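Local coordinates for protein methyltransferase (Pyrococcus horikoshii, PDB 1IXK) that probably transfers a methyl group from S-adenosyl-L-methionine to carbon 5 of cytidine in tRNA, at residues 267-272 with 310-315; 112-117 with 239-244; 257-262 with 289-294. One frame throughout, in Å; residues are numbered along the deposited sequence.

Interaction 1: 267-272 with 310-315; sequences VELLPL and AKIRKL
V267 and L269 meet I312 on the helix-packed face of an antiparallel strand pair, where strand 267-270 flanks the C-terminal strand of the class I methyltransferase sheet. The register rests on the hydrogen-bonded pair E268-R313: R313 N reaches E268 O at 2.8 Å, nearly straight at 178°, and E268 N returns a bond to R313 O. Packing is tight on this buried face. I312 CG2 lies 3.5 Å from V267 CB, closer than usual for two carbons, while CG1 of the same isoleucine meets L269 CD2 at 3.6 Å. L262 and I258 of helix 255-264 close over V267 and L269. The other face, with E268, L270, K311 and R313, is partly exposed and its apolar contacts are looser: L270 CD1 lies 3.9 Å from R313 CB and 4.1 Å from K311 CE. E268 and R313 run side by side in a salt bridge, their carboxylate and guanidinium planes 42° apart; R313 NH1 meets E268 OE2 at 3.0 Å, from above the carboxylate plane. At the chain end L315 CD1 makes a separate, closer touch on E268 CG. Beyond the last direct bond, L270 N to K311 O, a water spans the gap: it donates to L270 O at 2.6 Å and accepts from K311 N.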
loop_
_atom_site.group_PDB
_atom_site.type_symbol
_atom_site.label_atom_id
_atom_site.label_comp_id
_atom_site.label_asym_id
_atom_site.label_seq_id
_atom_site.Cartn_x
_atom_site.Cartn_y
_atom_site.Cartn_z
ATOM N N VAL A 267 -2.996 -17.483 -12.432
ATOM C CA VAL A 267 -2.097 -16.354 -12.227
ATOM C C VAL A 267 -0.706 -16.806 -11.795
ATOM O O VAL A 267 -0.503 -17.956 -11.408
ATOM C CB VAL A 267 -2.634 -15.402 -11.133
ATOM C CG1 VAL A 267 -4.021 -14.893 -11.516
ATOM C CG2 VAL A 267 -2.676 -16.128 -9.786
ATOM N N GLU A 268 0.244 -15.878 -11.857
ATOM C CA GLU A 268 1.617 -16.144 -11.458
ATOM C C GLU A 268 2.132 -14.866 -10.796
ATOM O O GLU A 268 1.645 -13.775 -11.085
ATOM C CB GLU A 268 2.482 -16.470 -12.678
ATOM C CG GLU A 268 2.689 -15.290 -13.618
ATOM C CD GLU A 268 3.348 -15.687 -14.929
ATOM O OE1 GLU A 268 3.739 -16.863 -15.073
ATOM O OE2 GLU A 268 3.476 -14.821 -15.817
ATOM N N LEU A 269 3.106 -14.998 -9.907
ATOM C CA LEU A 269 3.656 -13.821 -9.249
ATOM C C LEU A 269 4.873 -13.310 -10.005
ATOM O O LEU A 269 5.625 -14.095 -10.586
ATOM C CB LEU A 269 4.051 -14.150 -7.808
ATOM C CG LEU A 269 2.940 -14.586 -6.847
ATOM C CD1 LEU A 269 3.526 -14.760 -5.460
ATOM C CD2 LEU A 269 1.819 -13.556 -6.824
ATOM N N LEU A 270 5.054 -11.992 -10.013
ATOM C CA LEU A 270 6.199 -11.381 -10.675
ATOM C C LEU A 270 7.124 -10.832 -9.590
ATOM O O LEU A 270 6.669 -10.433 -8.515
ATOM C CB LEU A 270 5.750 -10.254 -11.611
ATOM C CG LEU A 270 4.781 -10.657 -12.730
ATOM C CD1 LEU A 270 4.415 -9.433 -13.553
ATOM C CD2 LEU A 270 5.415 -11.725 -13.615
ATOM N N PRO A 271 8.440 -10.811 -9.857
ATOM C CA PRO A 271 9.438 -10.317 -8.904
ATOM C C PRO A 271 9.290 -8.847 -8.527
ATOM O O PRO A 271 8.995 -8.010 -9.377
ATOM C CB PRO A 271 10.765 -10.572 -9.624
ATOM C CG PRO A 271 10.460 -11.719 -10.525
ATOM C CD PRO A 271 9.095 -11.372 -11.052
ATOM N N LEU A 272 9.487 -8.557 -7.245
ATOM C CA LEU A 272 9.443 -7.195 -6.719
ATOM C C LEU A 272 10.793 -6.989 -6.043
ATOM O O LEU A 272 11.309 -7.894 -5.391
ATOM C CB LEU A 272 8.305 -7.027 -5.714
ATOM C CG LEU A 272 6.915 -6.959 -6.353
ATOM C CD1 LEU A 272 5.850 -6.958 -5.265
ATOM C CD2 LEU A 272 6.803 -5.711 -7.215
ATOM N N ALA A 310 2.301 -7.866 -3.246
ATOM C CA ALA A 310 2.515 -8.925 -4.227
ATOM C C ALA A 310 2.090 -8.434 -5.601
ATOM O O ALA A 310 1.086 -7.731 -5.736
ATOM C CB ALA A 310 1.721 -10.167 -3.853
ATOM N N LYS A 311 2.856 -8.805 -6.625
ATOM C CA LYS A 311 2.544 -8.399 -7.989
ATOM C C LYS A 311 2.085 -9.635 -8.752
ATOM O O LYS A 311 2.852 -10.577 -8.967
ATOM C CB LYS A 311 3.778 -7.781 -8.647
ATOM C CG LYS A 311 3.519 -7.216 -10.027
ATOM C CD LYS A 311 4.672 -6.314 -10.443
ATOM C CE LYS A 311 4.459 -5.752 -11.830
ATOM N NZ LYS A 311 5.385 -4.608 -12.090
ATOM N N ILE A 312 0.830 -9.611 -9.173
ATOM C CA ILE A 312 0.218 -10.742 -9.861
ATOM C C ILE A 312 -0.044 -10.526 -11.351
ATOM O O ILE A 312 -0.582 -9.495 -11.747
ATOM C CB ILE A 312 -1.131 -11.082 -9.176
ATOM C CG1 ILE A 312 -0.897 -11.345 -7.687
ATOM C CG2 ILE A 312 -1.786 -12.267 -9.855
ATOM C CD1 ILE A 312 -2.183 -11.511 -6.874
ATOM N N ARG A 313 0.342 -11.501 -12.171
ATOM C CA ARG A 313 0.087 -11.432 -13.609
ATOM C C ARG A 313 -0.946 -12.511 -13.954
ATOM O O ARG A 313 -0.807 -13.661 -13.541
ATOM C CB ARG A 313 1.371 -11.674 -14.416
ATOM C CG ARG A 313 1.131 -11.614 -15.922
ATOM C CD ARG A 313 2.407 -11.777 -16.750
ATOM N NE ARG A 313 2.071 -11.830 -18.172
ATOM C CZ ARG A 313 1.821 -12.949 -18.850
ATOM N NH1 ARG A 313 1.882 -14.128 -18.252
ATOM N NH2 ARG A 313 1.466 -12.881 -20.124
ATOM N N LYS A 314 -1.983 -12.138 -14.700
ATOM C CA LYS A 314 -3.023 -13.087 -15.085
ATOM C C LYS A 314 -2.571 -13.817 -16.340
ATOM O O LYS A 314 -2.154 -13.197 -17.311
ATOM C CB LYS A 314 -4.344 -12.356 -15.342
ATOM C CG LYS A 314 -5.533 -13.252 -15.669
ATOM C CD LYS A 314 -6.829 -12.428 -15.689
ATOM C CE LYS A 314 -8.047 -13.268 -16.054
ATOM N NZ LYS A 314 -9.305 -12.446 -16.034
ATOM N N LEU A 315 -2.652 -15.142 -16.299
ATOM C CA LEU A 315 -2.224 -15.994 -17.409
ATOM C C LEU A 315 -3.248 -16.110 -18.534
ATOM O O LEU A 315 -2.857 -15.887 -19.697
ATOM C CB LEU A 315 -1.888 -17.391 -16.877
ATOM C CG LEU A 315 -0.567 -17.563 -16.117
ATOM C CD1 LEU A 315 -0.282 -16.359 -15.233
ATOM C CD2 LEU A 315 -0.640 -18.836 -15.300
ATOM O OXT LEU A 315 -4.416 -16.438 -18.241
HETATM O O HOH W 1 5.244 -10.325 -6.297
#

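Interaction 2: 112-117 with 239-244; sequences VALDPK and GGILVY
L114 and V243 carry this buried contact, made by apolar side chains, between the end of helix 105-114 and strand 240-246; no hydrogen bond crosses it. One methyl, V243 CG2, does most of the touching from the strand: it comes within 3.5 Å of L114 CA and 3.6 Å of L114 CD1. V243 has CG1 anti to its backbone N (chi1 165°), which leaves CG2 beside that N and turned to the helix. The same CD1 of L114 also lies against a carbonyl oxygen, I241 O, at 3.6 Å and rests 3.9 Å from I241 CG2, bridging two strand residues whose CB atoms point to the same side. L114 CG is anti to its own backbone N, and a chi2 of 56° swings CD1 onto the strand. A113 adds a more distant touch, its CB 4.3 Å from V243 CG2.

The second shell fixes both partners. L136 of helix 131-139 and K190 of strand 188-194 pack on L114, while I309 of strand 307-314 lies against both A113 and V243. A113 O, near the helix end, accepts a hydrogen bond from K311 NZ. The helix itself stops at L114, since D115 takes a positive phi (51°). The side chain of V243 is about 7 Å from that of D194, which is predicted to bind S-adenosyl-L-methionine. The C-terminal end of helix 105-114 thus packs on an inner strand, flanked by 188-194 and 307-314, consistent with the helix-on-sheet layering of the Rossmann-like class I methyltransferase fold, here close to its probable cofactor site.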
loop_
_atom_site.group_PDB
_atom_site.type_symbol
_atom_site.label_atom_id
_atom_site.label_comp_id
_atom_site.label_asym_id
_atom_site.label_seq_id
_atom_site.Cartn_x
_atom_site.Cartn_y
_atom_site.Cartn_z
ATOM N N VAL A 112 3.675 2.421 -7.760
ATOM C CA VAL A 112 4.919 2.294 -8.511
ATOM C C VAL A 112 5.111 0.851 -8.982
ATOM O O VAL A 112 5.495 0.610 -10.126
ATOM C CB VAL A 112 6.129 2.737 -7.652
ATOM C CG1 VAL A 112 7.424 2.537 -8.426
ATOM C CG2 VAL A 112 5.975 4.208 -7.264
ATOM N N ALA A 113 4.837 -0.104 -8.103
ATOM C CA ALA A 113 4.966 -1.515 -8.465
ATOM C C ALA A 113 4.004 -1.873 -9.601
ATOM O O ALA A 113 4.359 -2.636 -10.502
ATOM C CB ALA A 113 4.693 -2.406 -7.245
ATOM N N LEU A 114 2.788 -1.329 -9.564
ATOM C CA LEU A 114 1.803 -1.620 -10.607
ATOM C C LEU A 114 2.296 -1.071 -11.942
ATOM O O LEU A 114 2.005 -1.625 -13.004
ATOM C CB LEU A 114 0.441 -1.013 -10.257
ATOM C CG LEU A 114 -0.706 -1.409 -11.195
ATOM C CD1 LEU A 114 -0.832 -2.933 -11.251
ATOM C CD2 LEU A 114 -2.010 -0.791 -10.699
ATOM N N ASP A 115 3.027 0.037 -11.876
ATOM C CA ASP A 115 3.624 0.657 -13.059
ATOM C C ASP A 115 2.646 0.895 -14.208
ATOM O O ASP A 115 2.876 0.429 -15.324
ATOM C CB ASP A 115 4.777 -0.228 -13.548
ATOM C CG ASP A 115 5.721 0.490 -14.493
ATOM O OD1 ASP A 115 6.418 -0.212 -15.259
ATOM O OD2 ASP A 115 5.788 1.740 -14.465
ATOM N N PRO A 116 1.544 1.619 -13.954
ATOM C CA PRO A 116 0.547 1.909 -14.993
ATOM C C PRO A 116 1.206 2.735 -16.099
ATOM O O PRO A 116 2.037 3.590 -15.813
ATOM C CB PRO A 116 -0.506 2.740 -14.254
ATOM C CG PRO A 116 -0.299 2.412 -12.822
ATOM C CD PRO A 116 1.183 2.272 -12.686
ATOM N N LYS A 117 0.833 2.493 -17.350
ATOM C CA LYS A 117 1.411 3.241 -18.464
ATOM C C LYS A 117 0.396 4.186 -19.094
ATOM O O LYS A 117 -0.808 3.954 -19.031
ATOM C CB LYS A 117 1.923 2.280 -19.544
ATOM C CG LYS A 117 3.020 1.344 -19.080
ATOM C CD LYS A 117 4.228 2.120 -18.587
ATOM C CE LYS A 117 5.361 1.184 -18.198
ATOM N NZ LYS A 117 6.541 1.945 -17.698
ATOM N N GLY A 239 -3.002 -11.482 -19.198
ATOM C CA GLY A 239 -1.727 -10.803 -19.310
ATOM C C GLY A 239 -1.731 -9.529 -18.484
ATOM O O GLY A 239 -0.715 -8.843 -18.388
ATOM N N GLY A 240 -2.880 -9.217 -17.886
ATOM C CA GLY A 240 -3.006 -8.022 -17.066
ATOM C C GLY A 240 -2.310 -8.168 -15.724
ATOM O O GLY A 240 -2.014 -9.283 -15.290
ATOM N N ILE A 241 -2.063 -7.042 -15.054
ATOM C CA ILE A 241 -1.375 -7.048 -13.767
ATOM C C ILE A 241 -2.225 -6.495 -12.630
ATOM O O ILE A 241 -2.925 -5.490 -12.791
ATOM C CB ILE A 241 -0.085 -6.188 -13.827
ATOM C CG1 ILE A 241 0.784 -6.618 -15.012
ATOM C CG2 ILE A 241 0.683 -6.294 -12.499
ATOM C CD1 ILE A 241 1.329 -8.018 -14.912
ATOM N N LEU A 242 -2.159 -7.155 -11.478
ATOM C CA LEU A 242 -2.872 -6.692 -10.295
ATOM C C LEU A 242 -1.864 -6.647 -9.161
ATOM O O LEU A 242 -1.095 -7.592 -8.965
ATOM C CB LEU A 242 -4.029 -7.634 -9.927
ATOM C CG LEU A 242 -4.877 -7.199 -8.716
ATOM C CD1 LEU A 242 -6.300 -7.716 -8.867
ATOM C CD2 LEU A 242 -4.252 -7.690 -7.415
ATOM N N VAL A 243 -1.831 -5.535 -8.437
ATOM C CA VAL A 243 -0.925 -5.427 -7.309
ATOM C C VAL A 243 -1.790 -5.447 -6.065
ATOM O O VAL A 243 -2.743 -4.676 -5.937
ATOM C CB VAL A 243 -0.071 -4.138 -7.364
ATOM C CG1 VAL A 243 0.584 -3.891 -6.008
ATOM C CG2 VAL A 243 1.005 -4.294 -8.427
ATOM N N TYR A 244 -1.457 -6.369 -5.176
ATOM C CA TYR A 244 -2.164 -6.589 -3.928
ATOM C C TYR A 244 -1.297 -6.135 -2.770
ATOM O O TYR A 244 -0.137 -6.526 -2.669
ATOM C CB TYR A 244 -2.469 -8.085 -3.803
ATOM C CG TYR A 244 -3.120 -8.518 -2.509
ATOM C CD1 TYR A 244 -2.366 -8.735 -1.356
ATOM C CD2 TYR A 244 -4.491 -8.746 -2.452
ATOM C CE1 TYR A 244 -2.965 -9.182 -0.175
ATOM C CE2 TYR A 244 -5.103 -9.186 -1.280
ATOM C CZ TYR A 244 -4.338 -9.406 -0.151
ATOM O OH TYR A 244 -4.951 -9.872 0.989
#

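Interaction 3: 257-262 with 289-294; sequences VIQWAL and EEIKNA
E290 O is gripped twice by N293, while the carboxylate of the same glutamate lies against L262 of the facing helix. The backbone N and the side-chain ND2 of N293 each lie 3.0 Å from E290 O. The ND2 bond comes in the carbonyl plane on a lone pair, with a C=O...donor angle of 128° and a moderately bent N-H...O angle of 144°. Together with K292 N to E289 O and A294 N to I291 O, the N293 N bond shows the i to i+3 pattern of a 3-10 turn, and the asparagine side chain pins that turn a second time.

Across the contact everything is van der Waals packing. I291 CD1 reaches segment 257-262 of helix 255-264 at two points, I258 CG2 at 3.5 Å and L262 CD1 at 3.5 Å; the first pair is tighter than usual for carbons. I291 chi2 of -64° places CD1 there, while CG1 of the same side chain meets Q259 OE1 at 4.0 Å, the two side chains crossing at about a right angle. That oxygen is bonded to S288 N, and Q259 NE2 to D263 OD1, so the amide is held at both ends. L262 CD2 lies 3.6 Å from E290 OE1, and the other carboxylate oxygen, OE2, accepts from L269 N. An alanine in place of L262 would probably leave I291 CD1 without one of its two apolar partners and open a gap beside the E290 carboxylate.

Helix 255-264 lies between helix 215-235, which packs on V257, W260 and A261, and the face of the sheet made by strands 307-314 and 267-270: F308 and A310 touch I258 and A294, and L269 lies against I258, L262 and N293.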
loop_
_atom_site.group_PDB
_atom_site.type_symbol
_atom_site.label_atom_id
_atom_site.label_comp_id
_atom_site.label_asym_id
_atom_site.label_seq_id
_atom_site.Cartn_x
_atom_site.Cartn_y
_atom_site.Cartn_z
ATOM N N VAL A 257 -3.712 -15.459 1.465
ATOM C CA VAL A 257 -4.595 -14.994 0.406
ATOM C C VAL A 257 -3.916 -15.180 -0.942
ATOM O O VAL A 257 -4.550 -15.600 -1.914
ATOM C CB VAL A 257 -4.954 -13.506 0.590
ATOM C CG1 VAL A 257 -5.801 -13.021 -0.581
ATOM C CG2 VAL A 257 -5.699 -13.314 1.899
ATOM N N ILE A 258 -2.623 -14.868 -0.998
ATOM C CA ILE A 258 -1.867 -15.019 -2.240
ATOM C C ILE A 258 -1.750 -16.500 -2.629
ATOM O O ILE A 258 -1.892 -16.844 -3.802
ATOM C CB ILE A 258 -0.459 -14.384 -2.117
ATOM C CG1 ILE A 258 -0.603 -12.887 -1.819
ATOM C CG2 ILE A 258 0.322 -14.554 -3.419
ATOM C CD1 ILE A 258 -1.509 -12.171 -2.790
ATOM N N GLN A 259 -1.495 -17.371 -1.655
ATOM C CA GLN A 259 -1.402 -18.798 -1.956
ATOM C C GLN A 259 -2.750 -19.276 -2.499
ATOM O O GLN A 259 -2.816 -20.057 -3.454
ATOM C CB GLN A 259 -1.053 -19.609 -0.709
ATOM C CG GLN A 259 -0.921 -21.103 -1.004
ATOM C CD GLN A 259 0.264 -21.412 -1.902
ATOM O OE1 GLN A 259 1.409 -21.242 -1.506
ATOM N NE2 GLN A 259 -0.010 -21.857 -3.118
ATOM N N TRP A 260 -3.826 -18.805 -1.879
ATOM C CA TRP A 260 -5.160 -19.179 -2.318
ATOM C C TRP A 260 -5.364 -18.741 -3.765
ATOM O O TRP A 260 -5.893 -19.493 -4.578
ATOM C CB TRP A 260 -6.224 -18.530 -1.428
ATOM C CG TRP A 260 -7.606 -18.701 -1.973
ATOM C CD1 TRP A 260 -8.317 -19.868 -2.064
ATOM C CD2 TRP A 260 -8.430 -17.684 -2.542
ATOM N NE1 TRP A 260 -9.537 -19.636 -2.658
ATOM C CE2 TRP A 260 -9.633 -18.303 -2.961
ATOM C CE3 TRP A 260 -8.273 -16.305 -2.742
ATOM C CZ2 TRP A 260 -10.671 -17.591 -3.566
ATOM C CZ3 TRP A 260 -9.307 -15.595 -3.345
ATOM C CH2 TRP A 260 -10.491 -16.242 -3.749
ATOM N N ALA A 261 -4.935 -17.526 -4.092
ATOM C CA ALA A 261 -5.088 -17.017 -5.453
ATOM C C ALA A 261 -4.307 -17.866 -6.453
ATOM O O ALA A 261 -4.798 -18.164 -7.541
ATOM C CB ALA A 261 -4.624 -15.567 -5.527
ATOM N N LEU A 262 -3.087 -18.246 -6.084
ATOM C CA LEU A 262 -2.255 -19.065 -6.958
ATOM C C LEU A 262 -2.908 -20.431 -7.178
ATOM O O LEU A 262 -2.820 -20.995 -8.267
ATOM C CB LEU A 262 -0.861 -19.254 -6.345
ATOM C CG LEU A 262 0.061 -18.031 -6.255
ATOM C CD1 LEU A 262 1.268 -18.371 -5.389
ATOM C CD2 LEU A 262 0.500 -17.608 -7.645
ATOM N N GLU A 289 7.108 -21.733 -3.058
ATOM C CA GLU A 289 8.342 -20.957 -3.087
ATOM C C GLU A 289 8.089 -19.679 -3.886
ATOM O O GLU A 289 8.729 -18.656 -3.657
ATOM C CB GLU A 289 9.462 -21.778 -3.740
ATOM C CG GLU A 289 10.784 -21.037 -3.952
ATOM C CD GLU A 289 11.563 -20.775 -2.668
ATOM O OE1 GLU A 289 11.140 -21.237 -1.590
ATOM O OE2 GLU A 289 12.617 -20.106 -2.743
ATOM N N GLU A 290 7.146 -19.746 -4.818
ATOM C CA GLU A 290 6.796 -18.602 -5.657
ATOM C C GLU A 290 6.388 -17.380 -4.821
ATOM O O GLU A 290 6.545 -16.235 -5.254
ATOM C CB GLU A 290 5.671 -19.007 -6.625
ATOM C CG GLU A 290 4.968 -17.864 -7.343
ATOM C CD GLU A 290 4.140 -18.337 -8.540
ATOM O OE1 GLU A 290 3.490 -19.406 -8.444
ATOM O OE2 GLU A 290 4.135 -17.637 -9.577
ATOM N N ILE A 291 5.888 -17.630 -3.618
ATOM C CA ILE A 291 5.470 -16.558 -2.714
ATOM C C ILE A 291 6.641 -15.642 -2.347
ATOM O O ILE A 291 6.434 -14.500 -1.940
ATOM C CB ILE A 291 4.846 -17.139 -1.421
ATOM C CG1 ILE A 291 3.565 -17.901 -1.764
ATOM C CG2 ILE A 291 4.520 -16.023 -0.430
ATOM C CD1 ILE A 291 2.479 -17.031 -2.339
ATOM N N LYS A 292 7.873 -16.128 -2.488
ATOM C CA LYS A 292 9.022 -15.283 -2.169
ATOM C C LYS A 292 9.144 -14.092 -3.121
ATOM O O LYS A 292 9.964 -13.198 -2.902
ATOM C CB LYS A 292 10.322 -16.094 -2.156
ATOM C CG LYS A 292 10.393 -17.044 -0.976
ATOM C CD LYS A 292 11.810 -17.430 -0.612
ATOM C CE LYS A 292 11.819 -18.327 0.619
ATOM N NZ LYS A 292 13.205 -18.660 1.046
ATOM N N ASN A 293 8.328 -14.082 -4.173
ATOM C CA ASN A 293 8.310 -12.963 -5.118
ATOM C C ASN A 293 7.590 -11.800 -4.432
ATOM O O ASN A 293 7.800 -10.630 -4.767
ATOM C CB ASN A 293 7.566 -13.341 -6.405
ATOM C CG ASN A 293 8.446 -14.090 -7.394
ATOM O OD1 ASN A 293 9.388 -13.528 -7.944
ATOM N ND2 ASN A 293 8.141 -15.362 -7.620
ATOM N N ALA A 294 6.735 -12.140 -3.467
ATOM C CA ALA A 294 5.995 -11.144 -2.692
ATOM C C ALA A 294 6.963 -10.549 -1.671
ATOM O O ALA A 294 7.952 -11.188 -1.313
ATOM C CB ALA A 294 4.814 -11.801 -1.983
#

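How the interactions relate
From the N terminus, interaction 2 opens at 112-117 and closes at 239-244, folding back the 121 residues between its segments before the others begin. Interaction 3 then opens at 257-262, and helix 255-264 leads straight into strand 267-270, where interaction 1 opens; 289-294 closes interaction 3 and 310-315 closes interaction 1, so these two loops cross without nesting. Interactions 1 and 2 join where K314 O lies 2.7 Å from N of G239, just before strand 240-246, a probable hydrogen bond. Interactions 2 and 3 meet more lightly, with Y244 CD1 3.8 Å from I258 CD1. Together they tie helices 105-114 and 255-264, strands 240-246, 267-270 and 307-314, and the loop before strand 295-297.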